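Local coordinates for protein putative NADPH:quinone reductase (Bacillus thuringiensis, PDB 3GMS) that is of unknown function but is probably an NADPH-dependent quinone reductase of the medium-chain dehydrogenase/reductase family, at residues F239-L244 with V250-I255; W133-E138 with N264-R269; A190-D195 with M206-G211. One frame throughout, in Å; residues are numbered along the deposited sequence.

Interaction 1 of 3, residues F239-L244 with V250-I255; sequences FLTIGL and VNWAEI
The indole of Trp252 meets Thr241 at its rim, with Thr241 OG1 lying in the ring plane beyond the edge and Thr241 CG2 approaching Trp252 CH2 obliquely at 3.5 Å. Over the centre of one indole face sits CG2 of Val250, 3.4 Å above the plane, and both Val250 and Trp252 reach Phe239. The second flat group, the Phe239 ring, takes Trp252 CZ3 at its edge, 4.2 Å from Phe239 CE2. Val250 CG2 and Ile255 CD1 also reach Phe239 CE2, each at 4.0 Å and each oblique to the ring. Thus one corner of the phenyl group gathers all three partners. Its reach follows from chi1 of 177°, which sets CG anti to the backbone N and carries the ring from the strand toward helix 252-257. Asn251 occupies the N-cap of that helix, its OD1 accepting a weak bond from Glu254 N.

Strand 237-241 and helix 252-257 belong to a beta-alpha-beta unit, completed by strand 262-265, in the Rossmann-type domain; Ala230 and Asn227 of helix 223-231 flank the same cluster. No hydrogen bond crosses between the segments, so the contact rests mainly on burial and shape fit of largely hydrocarbon groups.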
loop_
_atom_site.group_PDB
_atom_site.type_symbol
_atom_site.label_atom_id
_atom_site.label_comp_id
_atom_site.label_asym_id
_atom_site.label_seq_id
_atom_site.Cartn_x
_atom_site.Cartn_y
_atom_site.Cartn_z
ATOM N N PHE A 239 13.274 -7.976 12.064
ATOM C CA PHE A 239 13.119 -8.178 10.618
ATOM C C PHE A 239 11.627 -8.355 10.348
ATOM O O PHE A 239 10.951 -9.157 11.027
ATOM C CB PHE A 239 13.863 -9.421 10.189
ATOM C CG PHE A 239 13.714 -9.774 8.730
ATOM C CD1 PHE A 239 14.420 -9.071 7.758
ATOM C CD2 PHE A 239 12.907 -10.834 8.333
ATOM C CE1 PHE A 239 14.323 -9.423 6.415
ATOM C CE2 PHE A 239 12.803 -11.210 6.988
ATOM C CZ PHE A 239 13.503 -10.478 6.011
ATOM N N LEU A 240 11.118 -7.573 9.409
ATOM C CA LEU A 240 9.681 -7.633 9.084
ATOM C C LEU A 240 9.470 -7.816 7.574
ATOM O O LEU A 240 10.064 -7.081 6.780
ATOM C CB LEU A 240 9.008 -6.361 9.588
ATOM C CG LEU A 240 7.484 -6.248 9.517
ATOM C CD1 LEU A 240 6.847 -7.202 10.565
ATOM C CD2 LEU A 240 7.093 -4.809 9.793
ATOM N N THR A 241 8.653 -8.779 7.145
ATOM C CA THR A 241 8.390 -8.859 5.717
ATOM C C THR A 241 7.042 -8.203 5.423
ATOM O O THR A 241 6.097 -8.294 6.241
ATOM C CB THR A 241 8.427 -10.272 5.131
ATOM O OG1 THR A 241 7.371 -11.047 5.691
ATOM C CG2 THR A 241 9.730 -10.966 5.435
ATOM N N ILE A 242 6.969 -7.504 4.293
ATOM C CA ILE A 242 5.678 -6.894 3.878
ATOM C C ILE A 242 5.243 -7.336 2.494
ATOM O O ILE A 242 4.111 -7.026 2.054
ATOM C CB ILE A 242 5.694 -5.344 3.940
ATOM C CG1 ILE A 242 6.800 -4.740 3.068
ATOM C CG2 ILE A 242 5.687 -4.839 5.392
ATOM C CD1 ILE A 242 6.632 -3.200 2.847
ATOM N N GLY A 243 6.126 -8.055 1.809
ATOM C CA GLY A 243 5.871 -8.493 0.434
ATOM C C GLY A 243 6.793 -9.633 0.042
ATOM O O GLY A 243 7.733 -9.959 0.776
ATOM N N LEU A 244 6.523 -10.227 -1.118
ATOM C CA LEU A 244 7.284 -11.385 -1.604
ATOM C C LEU A 244 7.523 -11.315 -3.111
ATOM O O LEU A 244 7.170 -12.233 -3.873
ATOM C CB LEU A 244 6.565 -12.689 -1.199
ATOM C CG LEU A 244 7.435 -13.960 -1.170
ATOM C CD1 LEU A 244 8.381 -13.884 -0.007
ATOM C CD2 LEU A 244 6.589 -15.269 -1.158
ATOM N N VAL A 250 11.957 -16.283 2.682
ATOM C CA VAL A 250 13.269 -16.185 3.335
ATOM C C VAL A 250 13.532 -17.435 4.165
ATOM O O VAL A 250 12.604 -18.178 4.512
ATOM C CB VAL A 250 13.460 -14.919 4.231
ATOM C CG1 VAL A 250 13.256 -13.642 3.430
ATOM C CG2 VAL A 250 12.539 -14.926 5.481
ATOM N N ASN A 251 14.801 -17.656 4.485
ATOM C CA ASN A 251 15.185 -18.742 5.364
ATOM C C ASN A 251 14.926 -18.371 6.833
ATOM O O ASN A 251 15.835 -18.029 7.587
ATOM C CB ASN A 251 16.643 -19.123 5.124
ATOM C CG ASN A 251 16.966 -20.526 5.604
ATOM O OD1 ASN A 251 16.335 -21.058 6.527
ATOM N ND2 ASN A 251 17.968 -21.132 4.983
ATOM N N TRP A 252 13.656 -18.469 7.235
ATOM C CA TRP A 252 13.224 -18.131 8.584
ATOM C C TRP A 252 14.059 -18.770 9.698
ATOM O O TRP A 252 14.393 -18.119 10.695
ATOM C CB TRP A 252 11.719 -18.483 8.789
ATOM C CG TRP A 252 10.759 -17.768 7.850
ATOM C CD1 TRP A 252 10.105 -18.316 6.795
ATOM C CD2 TRP A 252 10.363 -16.380 7.885
ATOM N NE1 TRP A 252 9.344 -17.367 6.158
ATOM C CE2 TRP A 252 9.474 -16.172 6.812
ATOM C CE3 TRP A 252 10.669 -15.300 8.726
ATOM C CZ2 TRP A 252 8.898 -14.924 6.539
ATOM C CZ3 TRP A 252 10.087 -14.050 8.457
ATOM C CH2 TRP A 252 9.203 -13.879 7.375
ATOM N N ALA A 253 14.369 -20.056 9.547
ATOM C CA ALA A 253 15.134 -20.777 10.580
ATOM C C ALA A 253 16.543 -20.194 10.802
ATOM O O ALA A 253 16.973 -19.968 11.949
ATOM C CB ALA A 253 15.201 -22.292 10.250
ATOM N N GLU A 254 17.251 -19.941 9.708
ATOM C CA GLU A 254 18.604 -19.398 9.797
ATOM C C GLU A 254 18.623 -17.970 10.305
ATOM O O GLU A 254 19.493 -17.589 11.088
ATOM C CB GLU A 254 19.303 -19.450 8.446
ATOM C CG GLU A 254 19.501 -20.863 7.951
ATOM C CD GLU A 254 20.788 -21.028 7.179
ATOM O OE1 GLU A 254 21.334 -22.164 7.214
ATOM O OE2 GLU A 254 21.252 -20.024 6.560
ATOM N N ILE A 255 17.677 -17.164 9.846
ATOM C CA ILE A 255 17.616 -15.795 10.322
ATOM C C ILE A 255 17.593 -15.791 11.856
ATOM O O ILE A 255 18.271 -14.988 12.485
ATOM C CB ILE A 255 16.407 -15.020 9.722
ATOM C CG1 ILE A 255 16.662 -14.725 8.246
ATOM C CG2 ILE A 255 16.153 -13.729 10.502
ATOM C CD1 ILE A 255 15.418 -14.211 7.517
#

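Interaction 2 of 3, residues W133-E138 with N264-R269; sequences WVTCTE and NIFHLR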
loop_
_atom_site.group_PDB
_atom_site.type_symbol
_atom_site.label_atom_id
_atom_site.label_comp_id
_atom_site.label_asym_id
_atom_site.label_seq_id
_atom_site.Cartn_x
_atom_site.Cartn_y
_atom_site.Cartn_z
ATOM N N TRP A 133 3.140 3.756 7.947
ATOM C CA TRP A 133 2.916 4.378 9.260
ATOM C C TRP A 133 2.846 3.364 10.402
ATOM O O TRP A 133 3.475 3.552 11.469
ATOM C CB TRP A 133 1.619 5.170 9.271
ATOM C CG TRP A 133 1.324 5.787 10.643
ATOM C CD1 TRP A 133 0.406 5.351 11.550
ATOM C CD2 TRP A 133 1.954 6.928 11.221
ATOM N NE1 TRP A 133 0.407 6.178 12.664
ATOM C CE2 TRP A 133 1.359 7.142 12.490
ATOM C CE3 TRP A 133 2.948 7.811 10.783
ATOM C CZ2 TRP A 133 1.745 8.198 13.344
ATOM C CZ3 TRP A 133 3.327 8.874 11.629
ATOM C CH2 TRP A 133 2.717 9.047 12.898
ATOM N N VAL A 134 2.025 2.338 10.194
ATOM C CA VAL A 134 1.861 1.273 11.177
ATOM C C VAL A 134 3.161 0.477 11.456
ATOM O O VAL A 134 3.519 0.287 12.617
ATOM C CB VAL A 134 0.627 0.391 10.888
ATOM C CG1 VAL A 134 0.561 -0.789 11.850
ATOM C CG2 VAL A 134 -0.659 1.216 11.051
ATOM N N THR A 135 3.838 0.020 10.404
ATOM C CA THR A 135 5.094 -0.739 10.574
ATOM C C THR A 135 6.117 0.118 11.342
ATOM O O THR A 135 6.748 -0.372 12.294
ATOM C CB THR A 135 5.669 -1.295 9.227
ATOM O OG1 THR A 135 5.823 -0.216 8.290
ATOM C CG2 THR A 135 4.710 -2.386 8.593
ATOM N N CYS A 136 6.240 1.406 10.987
ATOM C CA CYS A 136 7.148 2.325 11.704
ATOM C C CYS A 136 6.740 2.592 13.164
ATOM O O CYS A 136 7.586 2.566 14.060
ATOM C CB CYS A 136 7.325 3.674 10.964
ATOM S SG CYS A 136 8.319 3.515 9.439
ATOM N N THR A 137 5.470 2.829 13.421
ATOM C CA THR A 137 5.115 3.345 14.730
ATOM C C THR A 137 4.635 2.279 15.700
ATOM O O THR A 137 4.622 2.512 16.926
ATOM C CB THR A 137 4.079 4.463 14.638
ATOM O OG1 THR A 137 2.845 3.983 14.063
ATOM C CG2 THR A 137 4.646 5.646 13.815
ATOM N N GLU A 138 4.207 1.139 15.160
ATOM C CA GLU A 138 3.615 0.101 15.991
ATOM C C GLU A 138 4.366 -1.192 15.914
ATOM O O GLU A 138 4.828 -1.697 16.952
ATOM C CB GLU A 138 2.124 -0.074 15.666
ATOM C CG GLU A 138 1.320 1.149 16.024
ATOM C CD GLU A 138 -0.186 0.904 16.036
ATOM O OE1 GLU A 138 -0.634 -0.276 16.066
ATOM O OE2 GLU A 138 -0.919 1.914 16.016
ATOM N N ASN A 264 9.139 -11.312 11.754
ATOM C CA ASN A 264 7.672 -11.340 11.655
ATOM C C ASN A 264 7.228 -11.012 10.257
ATOM O O ASN A 264 8.012 -10.505 9.420
ATOM C CB ASN A 264 7.024 -10.322 12.594
ATOM C CG ASN A 264 7.176 -10.699 14.040
ATOM O OD1 ASN A 264 8.042 -10.172 14.743
ATOM N ND2 ASN A 264 6.373 -11.654 14.489
ATOM N N ILE A 265 5.943 -11.281 10.006
ATOM C CA ILE A 265 5.309 -10.980 8.736
ATOM C C ILE A 265 4.205 -9.960 9.024
ATOM O O ILE A 265 3.384 -10.184 9.925
ATOM C CB ILE A 265 4.643 -12.242 8.103
ATOM C CG1 ILE A 265 5.657 -13.340 7.820
ATOM C CG2 ILE A 265 3.986 -11.887 6.776
ATOM C CD1 ILE A 265 5.768 -14.398 8.872
ATOM N N PHE A 266 4.174 -8.860 8.277
ATOM C CA PHE A 266 3.125 -7.855 8.479
ATOM C C PHE A 266 2.060 -7.955 7.395
ATOM O O PHE A 266 2.379 -8.031 6.198
ATOM C CB PHE A 266 3.694 -6.433 8.485
ATOM C CG PHE A 266 2.654 -5.382 8.678
ATOM C CD1 PHE A 266 2.249 -5.026 9.978
ATOM C CD2 PHE A 266 2.082 -4.734 7.567
ATOM C CE1 PHE A 266 1.257 -4.062 10.154
ATOM C CE2 PHE A 266 1.090 -3.795 7.720
ATOM C CZ PHE A 266 0.678 -3.430 9.021
ATOM N N HIS A 267 0.795 -7.925 7.809
ATOM C CA HIS A 267 -0.373 -7.921 6.896
ATOM C C HIS A 267 -1.292 -6.779 7.356
ATOM O O HIS A 267 -1.823 -6.848 8.474
ATOM C CB HIS A 267 -1.212 -9.196 7.117
ATOM C CG HIS A 267 -0.487 -10.492 6.857
ATOM N ND1 HIS A 267 -0.501 -11.119 5.624
ATOM C CD2 HIS A 267 0.246 -11.295 7.673
ATOM C CE1 HIS A 267 0.208 -12.235 5.683
ATOM N NE2 HIS A 267 0.673 -12.366 6.915
ATOM N N LEU A 268 -1.549 -5.789 6.504
ATOM C CA LEU A 268 -2.573 -4.785 6.831
ATOM C C LEU A 268 -3.941 -5.432 7.124
ATOM O O LEU A 268 -4.690 -4.999 8.010
ATOM C CB LEU A 268 -2.698 -3.775 5.686
ATOM C CG LEU A 268 -3.157 -2.358 6.032
ATOM C CD1 LEU A 268 -2.441 -1.746 7.247
ATOM C CD2 LEU A 268 -2.993 -1.437 4.806
ATOM N N ARG A 269 -4.247 -6.496 6.395
ATOM C CA ARG A 269 -5.407 -7.359 6.670
ATOM C C ARG A 269 -5.587 -7.612 8.182
ATOM O O ARG A 269 -6.699 -7.476 8.745
ATOM C CB ARG A 269 -5.111 -8.715 5.998
ATOM C CG ARG A 269 -6.216 -9.687 5.905
ATOM C CD ARG A 269 -6.002 -10.462 4.622
ATOM N NE ARG A 269 -4.929 -11.449 4.769
ATOM C CZ ARG A 269 -5.087 -12.597 5.424
ATOM N NH1 ARG A 269 -6.264 -12.875 5.987
ATOM N NH2 ARG A 269 -4.085 -13.466 5.511
#
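Phe266 leaves the end of strand 262-265 and points its ring at helix 127-139, where Thr135 and Val134 receive it. At the root, CB lies 4.2 Å from Thr135 CG2. The next atom, CG, makes the closest approach, 3.6 Å to Thr135 CG2, and CD2 follows at 3.7 Å from Thr135 CG2. Farther out a second partner joins: CE1 stands 3.8 Å from Val134 CG1, and CZ at the tip 3.9 Å from Val134 CG1. Thr135 CG2 sits over the centre of one face, within 4.2 Å of all six ring carbons, 3.7 Å from the centroid and 13° off the ring normal, a CH-pi contact by both measures. Val134 CG1 comes in obliquely, its side chain crossing the phenyl group at about a right angle. With chi1 of 180°, CG of Phe266 is anti to the backbone N, which sends the ring toward helix 127-139.

In Thr135, chi1 of 55° puts OG1 between the backbone N and the carbonyl carbon and CG2 beside N; OG1 lies within hydrogen-bonding reach of Thr131 O and Ala132 O, which share its one proton. Leu240 of strand 237-241 packs on both Phe266 and Thr135, placing the contact where helix 127-139 meets the parallel sheet and where the chain passes from strand 262-265 into helix 268-274. Chemically, threonine acts here as a two-sided residue: its polar branch is satisfied by main-chain carbonyls of its own helix, and its apolar branch is left to a weak, directional attraction to the ring, with dispersion from valine beside it.

Interaction 3 of 3, residues A190-D195 with M206-G211; sequences AAYVID and MELTNG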
loop_
_atom_site.group_PDB
_atom_site.type_symbol
_atom_site.label_atom_id
_atom_site.label_comp_id
_atom_site.label_asym_id
_atom_site.label_seq_id
_atom_site.Cartn_x
_atom_site.Cartn_y
_atom_site.Cartn_z
ATOM N N ALA A 190 15.943 10.010 2.685
ATOM C CA ALA A 190 16.731 8.826 2.929
ATOM C C ALA A 190 18.179 9.226 3.289
ATOM O O ALA A 190 18.786 10.061 2.611
ATOM C CB ALA A 190 16.725 7.922 1.718
ATOM N N ALA A 191 18.712 8.636 4.357
ATOM C CA ALA A 191 20.091 8.931 4.793
ATOM C C ALA A 191 21.164 8.406 3.824
ATOM O O ALA A 191 22.270 8.992 3.718
ATOM C CB ALA A 191 20.320 8.390 6.213
ATOM N N TYR A 192 20.859 7.316 3.134
ATOM C CA TYR A 192 21.769 6.685 2.194
ATOM C C TYR A 192 20.957 5.779 1.277
ATOM O O TYR A 192 19.915 5.243 1.675
ATOM C CB TYR A 192 22.789 5.832 2.961
ATOM C CG TYR A 192 24.023 5.495 2.148
ATOM C CD1 TYR A 192 25.122 6.357 2.132
ATOM C CD2 TYR A 192 24.076 4.327 1.374
ATOM C CE1 TYR A 192 26.263 6.045 1.375
ATOM C CE2 TYR A 192 25.207 4.007 0.609
ATOM C CZ TYR A 192 26.292 4.876 0.623
ATOM O OH TYR A 192 27.408 4.556 -0.131
ATOM N N VAL A 193 21.435 5.572 0.063
ATOM C CA VAL A 193 20.785 4.666 -0.841
ATOM C C VAL A 193 21.806 3.661 -1.281
ATOM O O VAL A 193 22.835 4.016 -1.866
ATOM C CB VAL A 193 20.134 5.388 -2.068
ATOM C CG1 VAL A 193 19.564 4.380 -3.069
ATOM C CG2 VAL A 193 19.089 6.385 -1.607
ATOM N N ILE A 194 21.546 2.405 -0.961
ATOM C CA ILE A 194 22.366 1.303 -1.465
ATOM C C ILE A 194 21.802 0.718 -2.747
ATOM O O ILE A 194 20.751 0.037 -2.761
ATOM C CB ILE A 194 22.565 0.169 -0.408
ATOM C CG1 ILE A 194 22.996 0.746 0.953
ATOM C CG2 ILE A 194 23.506 -0.911 -0.965
ATOM C CD1 ILE A 194 23.235 -0.337 2.070
ATOM N N ASP A 195 22.532 0.958 -3.833
ATOM C CA ASP A 195 22.137 0.457 -5.127
ATOM C C ASP A 195 22.863 -0.846 -5.308
ATOM O O ASP A 195 24.085 -0.849 -5.494
ATOM C CB ASP A 195 22.510 1.489 -6.213
ATOM C CG ASP A 195 22.311 0.976 -7.636
ATOM O OD1 ASP A 195 21.943 -0.193 -7.866
ATOM O OD2 ASP A 195 22.536 1.785 -8.558
ATOM N N MET A 206 27.238 -2.621 7.014
ATOM C CA MET A 206 28.289 -2.781 8.041
ATOM C C MET A 206 29.160 -1.502 8.121
ATOM O O MET A 206 29.380 -0.962 9.206
ATOM C CB MET A 206 29.076 -4.103 7.850
ATOM C CG MET A 206 28.253 -5.389 8.237
ATOM S SD MET A 206 27.739 -5.451 9.961
ATOM C CE MET A 206 29.372 -5.873 10.602
ATOM N N GLU A 207 29.551 -0.953 6.972
ATOM C CA GLU A 207 30.273 0.340 6.982
ATOM C C GLU A 207 29.419 1.462 7.565
ATOM O O GLU A 207 29.875 2.226 8.423
ATOM C CB GLU A 207 30.836 0.673 5.588
ATOM C CG GLU A 207 31.590 2.018 5.541
ATOM C CD GLU A 207 32.540 2.119 4.347
ATOM O OE1 GLU A 207 32.546 1.176 3.520
ATOM O OE2 GLU A 207 33.283 3.131 4.236
ATOM N N LEU A 208 28.136 1.526 7.157
ATOM C CA LEU A 208 27.296 2.637 7.555
ATOM C C LEU A 208 26.945 2.596 9.013
ATOM O O LEU A 208 26.611 3.639 9.605
ATOM C CB LEU A 208 26.004 2.675 6.713
ATOM C CG LEU A 208 26.198 2.964 5.229
ATOM C CD1 LEU A 208 24.933 2.551 4.439
ATOM C CD2 LEU A 208 26.615 4.446 4.975
ATOM N N THR A 209 26.993 1.390 9.597
ATOM C CA THR A 209 26.643 1.218 11.005
ATOM C C THR A 209 27.853 0.934 11.907
ATOM O O THR A 209 27.676 0.538 13.064
ATOM C CB THR A 209 25.573 0.102 11.225
ATOM O OG1 THR A 209 26.040 -1.146 10.686
ATOM C CG2 THR A 209 24.290 0.494 10.529
ATOM N N ASN A 210 29.064 1.149 11.381
ATOM C CA ASN A 210 30.279 0.951 12.201
ATOM C C ASN A 210 30.355 -0.477 12.783
ATOM O O ASN A 210 30.716 -0.674 13.967
ATOM C CB ASN A 210 30.332 1.974 13.352
ATOM C CG ASN A 210 30.378 3.417 12.858
ATOM O OD1 ASN A 210 31.162 3.755 11.979
ATOM N ND2 ASN A 210 29.520 4.269 13.426
ATOM N N GLY A 211 30.001 -1.447 11.956
ATOM C CA GLY A 211 30.069 -2.846 12.325
ATOM C C GLY A 211 29.007 -3.369 13.270
ATOM O O GLY A 211 29.091 -4.507 13.710
#
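Strand 192-195 and the last turn of helix 201-208 approach most closely at Tyr192 and Leu208, whose CA atoms are 8.7 Å apart, a separation bridged by side chains alone. Leu208 sets both its methyls against one face of the Tyr192 ring and divides them across it: CD1 is 3.6 Å from Tyr192 CD2, while Leu208 CD2 is 3.7 Å from Tyr192 CD1. The second methyl qualifies as a CH-pi donor, lying 4.0 Å from the ring centroid and 19° off its normal, displaced toward the rim. The two side chains cross at about a right angle.

Within the Rossmann-type sheet, ordered 3-2-1-4-5-6, strand 192-195, third in the chain, is one of the two edge strands, and the helix is the element that follows it. A Schellman motif ends that helix just past Leu208, with Gly211 N bonded to Met206 O at 2.9 Å and Asn210, of positive phi, as its C-prime residue. Two residues on from Tyr192, on the same side of the strand, Ile194 also faces the helix; its CD1 reaches Leu208 CD1 at 4.1 Å, the side chains sliding past each other in opposite directions. Ile194 also touches Leu201, Thr204 and Val205 of the same helix.

How the interactions relate
All three contacts lean on one six-stranded parallel sheet, and none has a hydrogen bond between its segments. Interactions 1 and 2 are buried and adjoin: O of Thr241 in strand 237-241 and N of Phe266, just past the end of strand 262-265, are 2.9 Å apart, a probable hydrogen bond. They use alternate residues of strand 237-241, Phe239 and Thr241 facing helix 252-257 and Leu240 touching Thr135 of helix 127-139. Interaction 3 is partly buried, on edge strand 192-195 at the far end of the sheet from strand 262-265. Interaction 1 gathers aliphatic and aromatic groups around a phenyl corner; methyl-over-ring contact occurs at both depths, one methyl in interaction 2, both leucine methyls in interaction 3.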